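Local coordinates for protein thermostable carboxypeptidase 1 (Pyrococcus furiosus, PDB 1KA2) that releases amino acids one after another from the C-terminus of peptides with broad specificity, as a cobalt-dependent M32 metallocarboxypeptidase working as a homodimer, at residues V4-I10 and L79-E83; I86-L90 and S469-P473; I139-K143 and M373-E377; L186-I190 and V494-L499; D259-I264 and Y341-V345. Residue numbers count along the deposited sequence, not the author numbering.

Contact 1 (V4-I10 and L79-E83); sequences VFQNETI and LNEYE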
# COMPACT_ATOMS: atom_id res chain seq x y z
N VAL A 4 -1.78 -31.35 -6.78
CA VAL A 4 -3.07 -30.75 -6.45
C VAL A 4 -3.84 -30.25 -7.67
O VAL A 4 -5.05 -30.47 -7.79
CB VAL A 4 -2.89 -29.59 -5.46
CG1 VAL A 4 -4.22 -28.89 -5.23
CG2 VAL A 4 -2.36 -30.12 -4.14
N PHE A 5 -3.14 -29.58 -8.58
CA PHE A 5 -3.79 -29.08 -9.78
C PHE A 5 -3.17 -29.80 -10.96
O PHE A 5 -2.05 -29.48 -11.38
CB PHE A 5 -3.63 -27.57 -9.87
CG PHE A 5 -4.19 -26.84 -8.68
CD1 PHE A 5 -3.42 -25.91 -8.00
CD2 PHE A 5 -5.46 -27.14 -8.20
CE1 PHE A 5 -3.91 -25.29 -6.85
CE2 PHE A 5 -5.96 -26.52 -7.05
CZ PHE A 5 -5.19 -25.60 -6.37
N GLN A 6 -3.91 -30.77 -11.48
CA GLN A 6 -3.47 -31.61 -12.60
C GLN A 6 -4.20 -31.34 -13.91
O GLN A 6 -3.57 -31.18 -14.95
CB GLN A 6 -3.64 -33.08 -12.22
CG GLN A 6 -4.96 -33.39 -11.52
CD GLN A 6 -5.35 -34.86 -11.59
OE1 GLN A 6 -5.65 -35.38 -12.67
NE2 GLN A 6 -5.35 -35.54 -10.44
N ASN A 7 -5.52 -31.30 -13.86
CA ASN A 7 -6.32 -31.08 -15.06
C ASN A 7 -5.90 -29.85 -15.87
O ASN A 7 -5.69 -28.77 -15.33
CB ASN A 7 -7.79 -30.95 -14.71
CG ASN A 7 -8.65 -30.74 -15.94
OD1 ASN A 7 -8.80 -31.65 -16.76
ND2 ASN A 7 -9.18 -29.54 -16.09
N GLU A 8 -5.81 -30.04 -17.18
CA GLU A 8 -5.42 -29.00 -18.11
C GLU A 8 -6.40 -27.83 -18.16
O GLU A 8 -5.98 -26.67 -18.21
CB GLU A 8 -5.26 -29.60 -19.51
CG GLU A 8 -4.84 -28.62 -20.58
CD GLU A 8 -3.59 -27.86 -20.20
OE1 GLU A 8 -2.72 -28.44 -19.52
OE2 GLU A 8 -3.48 -26.68 -20.60
N THR A 9 -7.70 -28.12 -18.14
CA THR A 9 -8.71 -27.06 -18.18
C THR A 9 -8.60 -26.25 -16.90
O THR A 9 -8.75 -25.03 -16.92
CB THR A 9 -10.15 -27.64 -18.31
OG1 THR A 9 -10.34 -28.14 -19.64
CG2 THR A 9 -11.19 -26.56 -18.03
N ILE A 10 -8.33 -26.93 -15.80
CA ILE A 10 -8.18 -26.29 -14.49
C ILE A 10 -6.94 -25.37 -14.50
O ILE A 10 -6.99 -24.27 -13.97
CB ILE A 10 -8.03 -27.35 -13.38
CG1 ILE A 10 -9.30 -28.21 -13.30
CG2 ILE A 10 -7.76 -26.68 -12.04
CD1 ILE A 10 -10.53 -27.51 -12.77
N LEU A 79 -12.09 -34.80 -12.20
CA LEU A 79 -11.49 -33.84 -11.26
C LEU A 79 -11.53 -34.17 -9.75
O LEU A 79 -12.54 -34.66 -9.23
CB LEU A 79 -12.20 -32.49 -11.39
CG LEU A 79 -12.23 -31.97 -12.83
CD1 LEU A 79 -13.14 -30.76 -13.02
CD2 LEU A 79 -10.85 -31.53 -13.34
N ASN A 80 -10.42 -33.89 -9.07
CA ASN A 80 -10.32 -34.13 -7.62
C ASN A 80 -11.09 -33.04 -6.88
O ASN A 80 -11.61 -32.11 -7.49
CB ASN A 80 -8.86 -34.14 -7.17
CG ASN A 80 -8.10 -32.88 -7.58
OD1 ASN A 80 -8.50 -31.77 -7.23
ND2 ASN A 80 -7.01 -33.05 -8.31
N GLU A 81 -11.13 -33.15 -5.55
CA GLU A 81 -11.85 -32.18 -4.73
C GLU A 81 -11.32 -30.74 -4.87
O GLU A 81 -12.10 -29.78 -4.94
CB GLU A 81 -11.79 -32.61 -3.26
CG GLU A 81 -10.37 -32.73 -2.71
CD GLU A 81 -10.11 -34.07 -2.05
OE1 GLU A 81 -10.82 -34.40 -1.07
OE2 GLU A 81 -9.20 -34.79 -2.51
N TYR A 82 -10.00 -30.61 -4.94
CA TYR A 82 -9.38 -29.29 -5.07
C TYR A 82 -9.78 -28.60 -6.37
O TYR A 82 -10.29 -27.48 -6.34
CB TYR A 82 -7.86 -29.44 -5.00
CG TYR A 82 -7.39 -30.20 -3.79
CD1 TYR A 82 -7.06 -31.56 -3.87
CD2 TYR A 82 -7.31 -29.58 -2.54
CE1 TYR A 82 -6.67 -32.28 -2.74
CE2 TYR A 82 -6.92 -30.29 -1.41
CZ TYR A 82 -6.60 -31.63 -1.52
OH TYR A 82 -6.22 -32.32 -0.40
N GLU A 83 -9.54 -29.26 -7.49
CA GLU A 83 -9.90 -28.70 -8.79
C GLU A 83 -11.40 -28.44 -8.83
O GLU A 83 -11.87 -27.52 -9.49
CB GLU A 83 -9.54 -29.68 -9.91
CG GLU A 83 -8.11 -30.19 -9.85
CD GLU A 83 -7.85 -31.29 -10.86
OE1 GLU A 83 -8.56 -32.32 -10.81
OE2 GLU A 83 -6.94 -31.13 -11.71

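Contact 2 (I86-L90 and S469-P473); sequences IVRVL and SIYPP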
# COMPACT_ATOMS: atom_id res chain seq x y z
N ILE A 86 -12.27 -25.26 -7.10
CA ILE A 86 -11.99 -24.13 -7.97
C ILE A 86 -13.25 -23.75 -8.73
O ILE A 86 -13.66 -22.58 -8.75
CB ILE A 86 -10.88 -24.47 -8.98
CG1 ILE A 86 -9.60 -24.82 -8.24
CG2 ILE A 86 -10.63 -23.30 -9.91
CD1 ILE A 86 -8.51 -25.28 -9.15
N VAL A 87 -13.87 -24.76 -9.34
CA VAL A 87 -15.08 -24.56 -10.12
C VAL A 87 -16.28 -24.10 -9.28
O VAL A 87 -16.95 -23.14 -9.64
CB VAL A 87 -15.47 -25.85 -10.88
CG1 VAL A 87 -16.72 -25.62 -11.71
CG2 VAL A 87 -14.30 -26.29 -11.78
N ARG A 88 -16.54 -24.78 -8.16
CA ARG A 88 -17.67 -24.39 -7.33
C ARG A 88 -17.56 -22.91 -6.99
O ARG A 88 -18.50 -22.14 -7.20
CB ARG A 88 -17.72 -25.20 -6.02
CG ARG A 88 -19.05 -25.07 -5.30
CD ARG A 88 -19.01 -25.57 -3.85
NE ARG A 88 -18.61 -24.53 -2.89
CZ ARG A 88 -17.35 -24.24 -2.57
NH1 ARG A 88 -16.34 -24.91 -3.11
NH2 ARG A 88 -17.10 -23.29 -1.68
N VAL A 89 -16.40 -22.52 -6.47
CA VAL A 89 -16.14 -21.14 -6.09
C VAL A 89 -16.29 -20.17 -7.26
O VAL A 89 -17.00 -19.17 -7.16
CB VAL A 89 -14.73 -21.00 -5.46
CG1 VAL A 89 -14.36 -19.53 -5.28
CG2 VAL A 89 -14.68 -21.73 -4.14
N LEU A 90 -15.62 -20.47 -8.36
CA LEU A 90 -15.70 -19.59 -9.52
C LEU A 90 -17.08 -19.58 -10.15
O LEU A 90 -17.51 -18.55 -10.68
CB LEU A 90 -14.63 -19.97 -10.56
CG LEU A 90 -13.18 -19.64 -10.14
CD1 LEU A 90 -12.22 -20.10 -11.22
CD2 LEU A 90 -13.03 -18.14 -9.92
N SER A 469 -11.44 -22.43 0.84
CA SER A 469 -12.77 -22.39 0.24
C SER A 469 -13.07 -23.62 -0.59
O SER A 469 -13.80 -23.55 -1.58
CB SER A 469 -12.90 -21.15 -0.64
OG SER A 469 -12.71 -19.98 0.13
N ILE A 470 -12.51 -24.76 -0.19
CA ILE A 470 -12.75 -25.99 -0.91
C ILE A 470 -14.22 -26.41 -0.85
O ILE A 470 -14.82 -26.76 -1.86
CB ILE A 470 -11.85 -27.12 -0.36
CG1 ILE A 470 -10.41 -26.90 -0.85
CG2 ILE A 470 -12.37 -28.48 -0.79
CD1 ILE A 470 -9.38 -27.77 -0.17
N TYR A 471 -14.80 -26.35 0.35
CA TYR A 471 -16.19 -26.74 0.56
C TYR A 471 -17.04 -25.57 1.01
O TYR A 471 -16.54 -24.62 1.61
CB TYR A 471 -16.26 -27.82 1.65
CG TYR A 471 -15.29 -28.96 1.47
CD1 TYR A 471 -14.13 -29.05 2.25
CD2 TYR A 471 -15.53 -29.97 0.54
CE1 TYR A 471 -13.23 -30.11 2.09
CE2 TYR A 471 -14.64 -31.04 0.38
CZ TYR A 471 -13.49 -31.10 1.16
OH TYR A 471 -12.63 -32.16 1.01
N PRO A 472 -18.36 -25.62 0.72
CA PRO A 472 -19.24 -24.52 1.13
C PRO A 472 -19.25 -24.51 2.65
O PRO A 472 -18.86 -25.50 3.28
CB PRO A 472 -20.59 -24.93 0.55
CG PRO A 472 -20.22 -25.78 -0.64
CD PRO A 472 -19.08 -26.60 -0.11
N PRO A 473 -19.69 -23.40 3.27
CA PRO A 473 -19.72 -23.32 4.74
C PRO A 473 -20.30 -24.54 5.45
O PRO A 473 -19.67 -25.11 6.33
CB PRO A 473 -20.55 -22.07 4.99
CG PRO A 473 -20.22 -21.21 3.82
CD PRO A 473 -20.26 -22.19 2.67

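Contact 3 (I139-K143 and M373-E377); sequences ISLAK and MVSEE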
# COMPACT_ATOMS: atom_id res chain seq x y z
N ILE A 139 -34.31 -0.23 0.39
CA ILE A 139 -35.19 -1.38 0.57
C ILE A 139 -35.63 -1.87 -0.81
O ILE A 139 -35.65 -3.08 -1.08
CB ILE A 139 -36.43 -1.01 1.43
CG1 ILE A 139 -36.03 -0.97 2.91
CG2 ILE A 139 -37.54 -2.03 1.23
CD1 ILE A 139 -37.06 -0.34 3.82
N SER A 140 -35.94 -0.94 -1.70
CA SER A 140 -36.36 -1.31 -3.04
C SER A 140 -35.23 -2.03 -3.79
O SER A 140 -35.47 -2.98 -4.51
CB SER A 140 -36.79 -0.08 -3.84
OG SER A 140 -37.28 -0.46 -5.12
N LEU A 141 -34.00 -1.56 -3.61
CA LEU A 141 -32.84 -2.18 -4.26
C LEU A 141 -32.62 -3.60 -3.74
O LEU A 141 -32.29 -4.51 -4.51
CB LEU A 141 -31.58 -1.33 -4.03
CG LEU A 141 -31.59 0.10 -4.58
CD1 LEU A 141 -30.30 0.80 -4.16
CD2 LEU A 141 -31.73 0.10 -6.10
N ALA A 142 -32.79 -3.79 -2.43
CA ALA A 142 -32.63 -5.10 -1.81
C ALA A 142 -33.62 -6.12 -2.40
O ALA A 142 -33.23 -7.24 -2.74
CB ALA A 142 -32.83 -4.99 -0.31
N LYS A 143 -34.89 -5.73 -2.51
CA LYS A 143 -35.90 -6.62 -3.06
C LYS A 143 -35.55 -6.95 -4.50
O LYS A 143 -35.55 -8.11 -4.90
CB LYS A 143 -37.29 -5.97 -2.99
CG LYS A 143 -37.85 -5.83 -1.58
CD LYS A 143 -38.83 -4.66 -1.49
CE LYS A 143 -40.25 -5.10 -1.17
NZ LYS A 143 -40.36 -5.72 0.17
N MET A 373 -38.67 -6.00 5.93
CA MET A 373 -38.36 -5.01 4.90
C MET A 373 -38.33 -5.55 3.47
O MET A 373 -38.75 -4.89 2.51
CB MET A 373 -37.01 -4.34 5.22
CG MET A 373 -37.02 -3.40 6.43
SD MET A 373 -35.43 -3.29 7.28
CE MET A 373 -34.44 -2.56 5.99
N VAL A 374 -37.81 -6.76 3.32
CA VAL A 374 -37.70 -7.39 2.01
C VAL A 374 -38.86 -8.34 1.68
O VAL A 374 -39.07 -8.71 0.53
CB VAL A 374 -36.35 -8.13 1.92
CG1 VAL A 374 -36.19 -8.77 0.55
CG2 VAL A 374 -35.24 -7.13 2.17
N SER A 375 -39.63 -8.72 2.71
CA SER A 375 -40.78 -9.62 2.52
C SER A 375 -42.09 -8.86 2.32
O SER A 375 -42.65 -8.85 1.22
CB SER A 375 -40.96 -10.54 3.73
OG SER A 375 -39.87 -11.41 3.89
N GLU A 376 -42.58 -8.26 3.39
CA GLU A 376 -43.83 -7.52 3.32
C GLU A 376 -43.53 -6.13 2.77
O GLU A 376 -42.40 -5.84 2.37
CB GLU A 376 -44.44 -7.42 4.72
CG GLU A 376 -45.96 -7.50 4.74
CD GLU A 376 -46.46 -8.88 4.34
OE1 GLU A 376 -47.69 -9.05 4.21
OE2 GLU A 376 -45.61 -9.78 4.18
N GLU A 377 -44.54 -5.26 2.72
CA GLU A 377 -44.32 -3.90 2.23
C GLU A 377 -44.07 -3.01 3.44
O GLU A 377 -44.95 -2.27 3.89
CB GLU A 377 -45.55 -3.42 1.44
CG GLU A 377 -45.67 -1.91 1.22
CD GLU A 377 -44.44 -1.29 0.55
OE1 GLU A 377 -44.06 -1.76 -0.54
OE2 GLU A 377 -43.87 -0.34 1.14

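Contact 4 (L186-I190 and V494-L499); sequences LLDKI and VKEKYL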
# COMPACT_ATOMS: atom_id res chain seq x y z
N LEU A 186 -31.55 -17.21 30.52
CA LEU A 186 -30.22 -17.24 31.13
C LEU A 186 -29.77 -15.81 31.39
O LEU A 186 -29.17 -15.51 32.43
CB LEU A 186 -29.22 -17.95 30.21
CG LEU A 186 -28.11 -18.73 30.90
CD1 LEU A 186 -27.16 -19.31 29.86
CD2 LEU A 186 -27.35 -17.83 31.87
N LEU A 187 -30.07 -14.92 30.45
CA LEU A 187 -29.71 -13.52 30.60
C LEU A 187 -30.42 -12.93 31.81
O LEU A 187 -29.79 -12.38 32.71
CB LEU A 187 -30.09 -12.72 29.35
CG LEU A 187 -29.93 -11.20 29.48
CD1 LEU A 187 -28.47 -10.84 29.72
CD2 LEU A 187 -30.45 -10.53 28.21
N ASP A 188 -31.75 -13.07 31.83
CA ASP A 188 -32.55 -12.55 32.93
C ASP A 188 -32.00 -13.02 34.28
O ASP A 188 -31.82 -12.21 35.19
CB ASP A 188 -34.01 -13.01 32.79
CG ASP A 188 -34.65 -12.54 31.50
OD1 ASP A 188 -34.71 -11.31 31.26
OD2 ASP A 188 -35.11 -13.41 30.73
N LYS A 189 -31.74 -14.32 34.40
CA LYS A 189 -31.21 -14.87 35.64
C LYS A 189 -29.88 -14.22 36.00
O LYS A 189 -29.67 -13.81 37.15
CB LYS A 189 -31.02 -16.39 35.50
CG LYS A 189 -30.71 -17.10 36.82
CD LYS A 189 -31.90 -17.03 37.78
CE LYS A 189 -31.46 -16.67 39.20
NZ LYS A 189 -32.62 -16.58 40.13
N ILE A 190 -28.98 -14.12 35.02
CA ILE A 190 -27.67 -13.51 35.24
C ILE A 190 -27.83 -12.08 35.75
O ILE A 190 -27.20 -11.69 36.73
CB ILE A 190 -26.85 -13.47 33.93
CG1 ILE A 190 -26.38 -14.88 33.56
CG2 ILE A 190 -25.67 -12.52 34.08
CD1 ILE A 190 -25.65 -14.95 32.24
N VAL A 494 -22.28 -20.14 27.89
CA VAL A 494 -22.72 -19.03 28.74
C VAL A 494 -23.14 -19.49 30.14
O VAL A 494 -22.75 -18.89 31.13
CB VAL A 494 -23.90 -18.27 28.08
CG1 VAL A 494 -24.46 -17.22 29.04
CG2 VAL A 494 -23.43 -17.62 26.81
N LYS A 495 -23.94 -20.55 30.20
CA LYS A 495 -24.41 -21.10 31.47
C LYS A 495 -23.24 -21.50 32.36
O LYS A 495 -23.16 -21.12 33.53
CB LYS A 495 -25.32 -22.33 31.22
CG LYS A 495 -25.41 -23.34 32.38
CD LYS A 495 -24.23 -24.33 32.38
CE LYS A 495 -24.35 -25.42 33.45
NZ LYS A 495 -24.15 -24.95 34.86
N GLU A 496 -22.35 -22.28 31.78
CA GLU A 496 -21.16 -22.80 32.44
C GLU A 496 -20.18 -21.69 32.81
O GLU A 496 -19.28 -21.89 33.63
CB GLU A 496 -20.50 -23.81 31.50
CG GLU A 496 -19.22 -24.46 31.99
CD GLU A 496 -18.64 -25.38 30.93
OE1 GLU A 496 -19.38 -26.27 30.44
OE2 GLU A 496 -17.45 -25.22 30.57
N LYS A 497 -20.36 -20.51 32.23
CA LYS A 497 -19.47 -19.39 32.49
C LYS A 497 -20.02 -18.37 33.48
O LYS A 497 -19.26 -17.80 34.27
CB LYS A 497 -19.12 -18.70 31.17
CG LYS A 497 -18.11 -17.57 31.27
CD LYS A 497 -17.72 -17.10 29.87
CE LYS A 497 -16.89 -15.84 29.88
NZ LYS A 497 -15.51 -16.01 30.41
N TYR A 498 -21.33 -18.15 33.45
CA TYR A 498 -21.96 -17.19 34.37
C TYR A 498 -22.79 -17.82 35.50
O TYR A 498 -23.35 -17.11 36.34
CB TYR A 498 -22.82 -16.19 33.58
CG TYR A 498 -22.01 -15.23 32.73
CD1 TYR A 498 -22.04 -15.30 31.33
CD2 TYR A 498 -21.19 -14.27 33.32
CE1 TYR A 498 -21.26 -14.44 30.55
CE2 TYR A 498 -20.41 -13.41 32.55
CZ TYR A 498 -20.46 -13.49 31.17
OH TYR A 498 -19.69 -12.64 30.42
N LEU A 499 -22.86 -19.15 35.52
CA LEU A 499 -23.62 -19.85 36.55
C LEU A 499 -22.83 -20.99 37.18
O LEU A 499 -21.71 -21.28 36.70
CB LEU A 499 -24.92 -20.39 35.95
CG LEU A 499 -25.77 -19.36 35.21
CD1 LEU A 499 -26.91 -20.04 34.50
CD2 LEU A 499 -26.27 -18.30 36.18
OXT LEU A 499 -23.34 -21.59 38.15

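Contact 5 (D259-I264 and Y341-V345); sequences DFRRTI and YFNIV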
# COMPACT_ATOMS: atom_id res chain seq x y z
N ASP A 259 -10.39 2.55 28.93
CA ASP A 259 -11.10 1.27 28.82
C ASP A 259 -10.20 0.30 28.05
O ASP A 259 -10.58 -0.17 26.98
CB ASP A 259 -12.42 1.47 28.07
CG ASP A 259 -13.45 0.40 28.39
OD1 ASP A 259 -13.08 -0.65 28.93
OD2 ASP A 259 -14.64 0.61 28.08
N PHE A 260 -9.03 0.01 28.59
CA PHE A 260 -8.05 -0.85 27.92
C PHE A 260 -8.51 -2.21 27.41
O PHE A 260 -7.83 -2.83 26.58
CB PHE A 260 -6.78 -1.00 28.77
CG PHE A 260 -6.86 -2.05 29.86
CD1 PHE A 260 -6.68 -3.40 29.57
CD2 PHE A 260 -7.04 -1.68 31.19
CE1 PHE A 260 -6.67 -4.36 30.58
CE2 PHE A 260 -7.03 -2.63 32.21
CZ PHE A 260 -6.84 -3.97 31.90
N ARG A 261 -9.66 -2.68 27.88
CA ARG A 261 -10.19 -3.97 27.44
C ARG A 261 -10.43 -3.94 25.93
O ARG A 261 -10.22 -4.93 25.23
CB ARG A 261 -11.51 -4.26 28.16
CG ARG A 261 -12.64 -3.31 27.74
CD ARG A 261 -13.83 -3.33 28.68
NE ARG A 261 -14.31 -4.68 28.94
CZ ARG A 261 -15.55 -5.09 28.71
NH1 ARG A 261 -16.45 -4.25 28.19
NH2 ARG A 261 -15.90 -6.35 28.99
N ARG A 262 -10.87 -2.79 25.44
CA ARG A 262 -11.19 -2.62 24.03
C ARG A 262 -10.06 -2.96 23.06
O ARG A 262 -10.22 -3.80 22.18
CB ARG A 262 -11.64 -1.19 23.76
CG ARG A 262 -12.93 -0.77 24.41
CD ARG A 262 -13.07 0.74 24.28
NE ARG A 262 -14.24 1.26 24.99
CZ ARG A 262 -15.49 1.14 24.56
NH1 ARG A 262 -15.73 0.52 23.41
NH2 ARG A 262 -16.49 1.65 25.27
N THR A 263 -8.93 -2.28 23.21
CA THR A 263 -7.83 -2.52 22.30
C THR A 263 -7.30 -3.93 22.42
O THR A 263 -6.91 -4.54 21.42
CB THR A 263 -6.68 -1.49 22.54
OG1 THR A 263 -5.70 -1.65 21.51
CG2 THR A 263 -6.03 -1.69 23.91
N ILE A 264 -7.31 -4.48 23.63
CA ILE A 264 -6.82 -5.84 23.83
C ILE A 264 -7.67 -6.89 23.13
O ILE A 264 -7.18 -7.63 22.28
CB ILE A 264 -6.75 -6.22 25.34
CG1 ILE A 264 -5.61 -5.47 26.03
CG2 ILE A 264 -6.58 -7.75 25.49
CD1 ILE A 264 -5.40 -5.86 27.49
N TYR A 341 -14.12 -7.47 34.89
CA TYR A 341 -14.08 -6.37 33.94
C TYR A 341 -14.26 -6.92 32.52
O TYR A 341 -15.12 -6.45 31.76
CB TYR A 341 -12.74 -5.65 34.10
CG TYR A 341 -12.40 -4.62 33.06
CD1 TYR A 341 -13.32 -3.65 32.66
CD2 TYR A 341 -11.12 -4.58 32.50
CE1 TYR A 341 -12.98 -2.66 31.74
CE2 TYR A 341 -10.76 -3.60 31.59
CZ TYR A 341 -11.69 -2.64 31.21
OH TYR A 341 -11.33 -1.66 30.31
N PHE A 342 -13.48 -7.95 32.17
CA PHE A 342 -13.54 -8.57 30.85
C PHE A 342 -14.85 -9.30 30.55
O PHE A 342 -15.12 -9.65 29.41
CB PHE A 342 -12.40 -9.57 30.68
CG PHE A 342 -11.09 -8.97 30.21
CD1 PHE A 342 -10.77 -7.65 30.50
CD2 PHE A 342 -10.17 -9.75 29.52
CE1 PHE A 342 -9.55 -7.12 30.11
CE2 PHE A 342 -8.95 -9.23 29.13
CZ PHE A 342 -8.64 -7.91 29.42
N ASN A 343 -15.66 -9.54 31.58
CA ASN A 343 -16.90 -10.28 31.39
C ASN A 343 -18.16 -9.59 31.85
O ASN A 343 -19.18 -10.24 32.06
CB ASN A 343 -16.78 -11.63 32.09
CG ASN A 343 -15.84 -12.57 31.38
OD1 ASN A 343 -16.27 -13.41 30.60
ND2 ASN A 343 -14.54 -12.43 31.64
N ILE A 344 -18.10 -8.28 32.01
CA ILE A 344 -19.27 -7.54 32.43
C ILE A 344 -20.45 -7.91 31.53
O ILE A 344 -20.27 -8.33 30.38
CB ILE A 344 -19.00 -6.03 32.36
CG1 ILE A 344 -18.12 -5.62 33.54
CG2 ILE A 344 -20.30 -5.25 32.35
CD1 ILE A 344 -17.84 -4.15 33.61
N VAL A 345 -21.65 -7.78 32.07
CA VAL A 345 -22.86 -8.07 31.31
C VAL A 345 -23.83 -6.95 31.58
O VAL A 345 -24.17 -6.67 32.72
CB VAL A 345 -23.51 -9.40 31.73
CG1 VAL A 345 -24.83 -9.58 30.99
CG2 VAL A 345 -22.57 -10.55 31.42
O HOH W 1 -18.30 -7.90 28.78

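Contact 1 (V4-I10 and L79-E83)
A capping box at the start of helix 81-99 presents the Glu83 carboxylate as a knob, and the N-terminal arm 4-10 curls round it. Within the box Glu83 N donates to Asn80 OD1 (2.7 Å) and Asn80 N to Glu83 OE1 (3.0 Å), which holds both side chains in place. The arm bends at the carboxylate because OE2 of Glu83 accepts from two successive amides, Gln6 N (3.1 Å) and Asn7 N (2.6 Å). Asn80 ND2 adds a bond to Val4 O at 3.3 Å. Apolar bumps flank this polar centre. Val4 CG1 lies 3.7 Å from Tyr82 CB, and Phe5 CE2 approaches the same CB to 4.0 Å, so both press on the same side of the root of Tyr82; the Tyr82 ring goes on to meet Phe284. At the other end Leu79 reaches over the start of helix 8-36, where its CD2 lies 3.4 Å from Asn7 CB and 3.7 Å from Ile10 CG1, while Ile10 CD1 comes within 3.5 Å of Glu83 O.

Contact 2 (I86-L90 and S469-P473)
Ser469 opens the loop's approach to helix 81-99: its carbonyl O receives Arg88 NH1 at 3.3 Å (N-H...O angle 152°) and, more weakly, Arg88 NH2, also at 3.3 Å. The same Ser469 O lies 3.3 Å from Val89 CG2, so it sits between a charged and an apolar side chain one helix position apart; Ser469 OG is held by Gly291 O. Ile470 turns its CA-to-CB bond away from the helix, and although its O is 2.7 Å from Arg88 NH1, the angle is too poor for a hydrogen bond. Next, the backbone of Tyr471 passes over one face of the guanidinium, with Tyr471 C 3.5 Å from Arg88 NH2. Pro472, the N-cap residue of helix 473-481, continues over that face and brings its CG to 3.0 Å from Arg88 NE. Arg88 NE also forms a salt bridge with Glu165, so this one side chain ties helix 81-99 to two loops. Behind the contact, Ile86 and Leu90 pack on helix 8-36 and Val87 on helix 64-74.

Contact 3 (I139-K143 and M373-E377)
Lys143 stretches from helix 132-149 across the last turn of helix 359-375, its CG lying 4.0 Å from Val374 CG1 before the ammonium group reaches the backbone beyond. This is a helix C-terminus bound by a lysine: NZ of Lys143 donates to Met373 O (3.0 Å) and to Glu376 O (3.0 Å). Carbonyls near the end of a helix lack the amides that the next turn would supply, and a positive charge there also suits the helix dipole. Glu376 is the first residue to leave helical phi/psi, so the two bonds join the final turn to the chain that departs from it. The CA-to-CB bond of Ser375 points away from helix 132-149, and its OG bonds back to Arg371 O.

The rest is mainly apolar packing. Ala142 CB meets Val374 CG2 at 4.1 Å, a small side chain that fits the close backbones here, with the CA atoms of Lys143 and Val374 just 5.4 Å apart. Leu159 of helix 155-163 touches both Ala142 and Val374, and Ile417 lies against Met373 and Val374. One turn back on helix 132-149, Ile139 approaches Met373 twice, with CG1 3.8 Å from Met373 CE and CG2 3.4 Å from Met373 O.

Contact 4 (L186-I190 and V494-L499)
Apolar packing accounts for this contact, whose 279 Å² of buried surface includes no hydrogen bond or salt bridge between the segments. Leu186 and Ile190, one turn apart on helix 169-192, both direct their CA-to-CB bonds at the C-terminal helix. Leu186 CD1 lies 3.5 Å from Val494 CG1 and 3.8 Å from Lys495 CB, while its CD2 meets Leu499 CD1 at 3.5 Å. Ile190 CD1 reaches 3.4 Å from Tyr498 CB and 4.1 Å from Val494 CG1, and Ile190 CG1 is 4.3 Å from Leu499 CD2.

The scaffold is a pair of nearly parallel helices, with the axes of 186-190 and 494-498 inclined by 8° and 11.0 Å apart at closest approach. That separation is bridged by side chains, in keeping with CA distances of 7.0 Å for Leu186 to Lys495 and 6.8 Å for Ile190 to Tyr498.

Polar interactions lie within each helix or lead away from the pair. Ile190 N donates to Leu186 O (2.9 Å) and Tyr498 N to Val494 O (2.8 Å), the backbone bonds that set the spacing of the packing residues. Tyr498 OH bonds to Asn343 O, and Lys497 NZ to Arg311 O and Tyr339 OH.

Contact 5 (D259-I264 and Y341-V345)
A buried contact of aromatic rings, a tyrosine hydroxyl and an arginine joins the start of helix 261-278, which farther on carries the HEXXH motif, to the end of helix 335-342. The Tyr341 ring turns its edge to the face of Phe260 in a T-shaped pair, with centroids 5.4 Å apart and planes at 64°. Phe342 adds its ring edge, CE1 lying 4.0 Å from Phe260 CE1 and CZ 4.3 Å from Ile264 CD1. Tyr341 OH donates to Asp259 OD1 at a very short 2.4 Å, though that oxygen is less surely placed, and accepts from Arg261 N at 3.1 Å. Arg261 NE lies over the Tyr341 ring, but CZ is 5.1 Å from the centroid, at most a weak cation-pi attraction. Beyond the ring, Arg261 NH2 donates to water 1 (2.9 Å), which donates to Ile344 O (2.6 Å). Ile264 is about 9 Å from metal-binding His269 between side chains. With its hydroxyl both donating and accepting, Tyr341 can be buried here without leaving that polar group unsatisfied.

In the fold
The five contacts fall into two touching pairs and one outlier in a largely helical chain. Contacts 1 and 2, with centres about 13 Å apart, use successive turns of helix 81-99 and meet where Ile86 packs on Phe5 and Ile10. Contacts 4 and 5, centres about 18 Å apart, touch through Tyr498 and Asn343. Contact 1 lies across the chain's centre from both, about 49 and 47 Å away between centres. Contact 3 stands about 29 Å from contact 2 and 37 Å from contact 4, centre to centre. Along the sequence contact 1 closes first; contact 2 encloses contacts 3 and 5 and crosses contact 4. Contacts 2 and 4 thus bring the C-terminal part back to helices 81-99 and 169-192, and the metal-binding residues lie in sequence inside both loops.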